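Local coordinates for VMB-1 (Vibrio alginolyticus, PDB 6JV4), which hydrolyses the beta-lactam ring of antibiotics as a zinc-dependent subclass B1 metallo-beta-lactamase, at the zinc ion site. Residues are numbered along the deposited sequence; one frame, centred on the assembly and turned at random.

The zinc ion site. Residues 37, 82, 84, 86, 144-145, 163, 178, 205. With ZN (zinc ion), chain B; ZN (zinc ion), chain C; CIT (citric acid), chain D.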
ATOM      1  N   GLY A  37      12.694   0.093  -4.486  1.00 10.65           N
ATOM      2  CA  GLY A  37      12.308   0.500  -3.139  1.00  9.54           C
ATOM      3  C   GLY A  37      10.797   0.316  -2.990  1.00  9.25           C
ATOM      4  O   GLY A  37      10.100   0.416  -3.989  1.00  9.27           O
ATOM      5  N   HIS A  82      -2.638  -5.001  -1.725  1.00  7.46           N
ATOM      6  CA  HIS A  82      -2.880  -5.995  -2.794  1.00  8.23           C
ATOM      7  C   HIS A  82      -2.210  -7.310  -2.440  1.00  7.81           C
ATOM      8  O   HIS A  82      -1.591  -7.371  -1.392  1.00  8.91           O
ATOM      9  CB  HIS A  82      -2.519  -5.516  -4.187  1.00  7.95           C
ATOM     10  CG  HIS A  82      -1.085  -5.396  -4.522  1.00  8.08           C
ATOM     11  ND1 HIS A  82      -0.305  -4.410  -3.997  1.00  9.44           N
ATOM     12  CD2 HIS A  82      -0.313  -6.076  -5.408  1.00  8.41           C
ATOM     13  CE1 HIS A  82       0.908  -4.473  -4.545  1.00  8.92           C
ATOM     14  NE2 HIS A  82       0.937  -5.529  -5.374  1.00  8.76           N
ATOM     15  N   HIS A  84       0.112  -9.207  -3.730  1.00 10.11           N
ATOM     16  CA  HIS A  84       1.559  -9.467  -3.959  1.00 10.77           C
ATOM     17  C   HIS A  84       2.330  -9.385  -2.623  1.00 11.63           C
ATOM     18  O   HIS A  84       1.923  -8.681  -1.680  1.00 10.36           O
ATOM     19  CB  HIS A  84       2.149  -8.535  -5.017  1.00 10.06           C
ATOM     20  CG  HIS A  84       1.687  -8.766  -6.407  1.00  9.63           C
ATOM     21  ND1 HIS A  84       1.804  -7.800  -7.376  1.00  9.34           N
ATOM     22  CD2 HIS A  84       1.110  -9.824  -7.006  1.00  9.80           C
ATOM     23  CE1 HIS A  84       1.351  -8.262  -8.525  1.00  9.70           C
ATOM     24  NE2 HIS A  84       0.919  -9.519  -8.327  1.00  8.81           N
ATOM     25  N   ASP A  86       5.082  -7.712  -1.752  1.00 15.07           N
ATOM     26  CA  ASP A  86       5.525  -6.387  -1.248  1.00 15.15           C
ATOM     27  C   ASP A  86       4.451  -5.698  -0.385  1.00 16.16           C
ATOM     28  O   ASP A  86       4.772  -4.740   0.349  1.00 17.65           O
ATOM     29  CB  ASP A  86       6.000  -5.469  -2.378  1.00 17.33           C
ATOM     30  CG  ASP A  86       5.001  -5.161  -3.455  1.00 18.31           C
ATOM     31  OD1 ASP A  86       3.991  -5.912  -3.607  1.00 19.12           O
ATOM     32  OD2 ASP A  86       5.257  -4.179  -4.187  1.00 20.23           O
ATOM     33  N   HIS A 144      -2.945  -2.186 -11.384  1.00  8.18           N
ATOM     34  CA  HIS A 144      -1.735  -3.006 -11.150  1.00  7.78           C
ATOM     35  C   HIS A 144      -2.131  -4.470 -10.921  1.00  7.60           C
ATOM     36  O   HIS A 144      -1.432  -5.392 -11.433  1.00  6.96           O
ATOM     37  CB  HIS A 144      -0.966  -2.421  -9.993  1.00  8.95           C
ATOM     38  CG  HIS A 144       0.127  -3.315  -9.527  1.00  9.07           C
ATOM     39  ND1 HIS A 144       1.261  -3.523 -10.284  1.00  9.43           N
ATOM     40  CD2 HIS A 144       0.245  -4.098  -8.435  1.00  9.51           C
ATOM     41  CE1 HIS A 144       2.054  -4.340  -9.603  1.00  9.59           C
ATOM     42  NE2 HIS A 144       1.484  -4.696  -8.485  1.00  9.29           N
ATOM     43  N   THR A 145      -3.188  -4.682 -10.150  1.00  7.69           N
ATOM     44  CA  THR A 145      -3.796  -5.992  -9.943  1.00  7.34           C
ATOM     45  C   THR A 145      -5.317  -5.796  -9.942  1.00  7.46           C
ATOM     46  O   THR A 145      -5.809  -4.670  -9.870  1.00  7.90           O
ATOM     47  CB  THR A 145      -3.324  -6.689  -8.663  1.00  7.42           C
ATOM     48  OG1 THR A 145      -3.640  -5.781  -7.605  1.00  7.20           O
ATOM     49  CG2 THR A 145      -1.855  -7.037  -8.645  1.00  8.21           C
ATOM     50  N   CYS A 163       0.804  -0.047  -5.130  1.00  8.08           N
ATOM     51  CA  CYS A 163       1.355  -0.357  -6.465  1.00  9.94           C
ATOM     52  C   CYS A 163       0.436   0.045  -7.611  1.00  8.85           C
ATOM     53  O   CYS A 163       0.879   0.003  -8.754  1.00  9.90           O
ATOM     54  CB  CYS A 163       1.794  -1.799  -6.533  1.00 11.56           C
ATOM     55  SG  CYS A 163       3.193  -2.027  -5.396  1.00 12.76           S
ATOM     56  N   ASP A 178      -0.107  -9.484 -13.617  1.00  9.31           N
ATOM     57  CA  ASP A 178      -1.415  -9.596 -12.961  1.00  9.28           C
ATOM     58  C   ASP A 178      -2.224  -8.316 -13.170  1.00  9.04           C
ATOM     59  O   ASP A 178      -3.321  -8.198 -12.569  1.00  8.75           O
ATOM     60  CB  ASP A 178      -1.242  -9.866 -11.459  1.00  9.27           C
ATOM     61  CG  ASP A 178      -0.607 -11.227 -11.192  1.00 11.34           C
ATOM     62  OD1 ASP A 178      -1.049 -12.176 -11.874  1.00 11.51           O
ATOM     63  OD2 ASP A 178       0.251 -11.310 -10.307  1.00 10.97           O
ATOM     64  N   HIS A 205       6.257   1.971  -5.070  1.00  8.79           N
ATOM     65  CA  HIS A 205       7.721   2.027  -5.320  1.00  9.11           C
ATOM     66  C   HIS A 205       8.127   3.436  -5.685  1.00  9.51           C
ATOM     67  O   HIS A 205       7.354   4.132  -6.345  1.00 10.38           O
ATOM     68  CB  HIS A 205       8.137   1.054  -6.448  1.00  9.51           C
ATOM     69  CG  HIS A 205       7.624  -0.320  -6.227  1.00  9.81           C
ATOM     70  ND1 HIS A 205       8.107  -1.117  -5.221  1.00 11.78           N
ATOM     71  CD2 HIS A 205       6.637  -1.032  -6.798  1.00 13.63           C
ATOM     72  CE1 HIS A 205       7.428  -2.239  -5.168  1.00 12.61           C
ATOM     73  NE2 HIS A 205       6.540  -2.213  -6.096  1.00 13.09           N
TER
HETATM   74 ZN    ZN B 301       2.233  -5.886  -7.021  1.00 10.96          ZN
HETATM   75 ZN    ZN C 302       4.870  -3.508  -6.109  1.00 21.21          ZN
HETATM   76  C1  CIT D 303       6.757  -7.994  -7.009  1.00 37.54           C
HETATM   77  O1  CIT D 303       7.269  -9.111  -7.221  1.00 45.91           O
HETATM   78  O2  CIT D 303       6.176  -7.685  -5.949  1.00 37.36           O
HETATM   79  C2  CIT D 303       6.846  -6.948  -8.107  1.00 30.77           C
HETATM   80  C3  CIT D 303       6.194  -5.597  -7.784  1.00 23.72           C
HETATM   81  O7  CIT D 303       6.670  -5.131  -6.534  1.00 21.74           O
HETATM   82  C4  CIT D 303       6.568  -4.590  -8.879  1.00 22.71           C
HETATM   83  C5  CIT D 303       5.542  -3.502  -9.146  1.00 23.40           C
HETATM   84  O3  CIT D 303       5.429  -3.072 -10.311  1.00 30.18           O
HETATM   85  O4  CIT D 303       4.860  -3.090  -8.186  1.00 20.91           O
HETATM   86  C6  CIT D 303       4.651  -5.763  -7.738  1.00 18.42           C
HETATM   87  O5  CIT D 303       4.121  -6.449  -8.634  1.00 17.75           O
HETATM   88  O6  CIT D 303       4.043  -5.200  -6.806  1.00 12.07           O
HETATM   89  O   HOH W   1       3.697  -0.331  -8.927  1.00 16.54           O
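Two zinc ions lie 3.7 Å apart (ZN of chain B to ZN of chain C) in the dinuclear active site of a subclass B1 enzyme, whose first-shell residues include the HXHXD motif His82, His84 and Asp86. The chain B ion occupies the three-histidine site: His82 and His144 bind through NE2, whereas His84 turns its other nitrogen inward, with ND1 2.0 Å from ZN. The chain C ion takes Asp86, Cys163 and, through NE2, His205, the cysteine sulfur SG (presumably a thiolate) standing 2.3 Å from ZN. Asp86 presents OD2 to this ion at 2.1 Å, while OD1 remains 3.6 Å from the same ZN, so the carboxylate binds through one oxygen.

Citrate, poorly ordered and a common crystallisation additive, spans the metals. Its central carboxylate oxygen O6 bridges them and O5, a longer contact, gives the chain B ion a near trigonal bipyramidal arrangement; O4 of a terminal carboxylate and, at longer range, the hydroxyl O7 bring the chain C ion to distorted six-coordination. Water 1 links O4 to the carbonyl O of Cys163.

Torsions set these approaches. CG of His82 (chi1 73°) and of Asp86 (chi1 59°) both take the crowded position between backbone N and carbonyl carbon, whereas His144 carries CG anti to its N (chi1 169°). CB of Cys163 packs over one face of the His144 ring, toward the rim.

In the second shell, His84 NE2 donates to Asp178 OD2 at 2.8 Å, nearly straight and onto the anti lone pair; this would fix the ring's rotation and may polarise it toward zinc. His205 ND1 donates to Gly37 O, also at 2.8 Å; the carbonyl oxygen lies in the imidazole plane, although the donor sits above the carbonyl plane.

Within the alpha-beta/beta-alpha metallo-beta-lactamase fold, His82, Cys163 and His205 come shortly after strands 74-79, 158-162 and 200-203, His144 lies between strands 135-138 and 150-153, Asp86 is in helix 85-88, and Gly37 is second in strand 36-45.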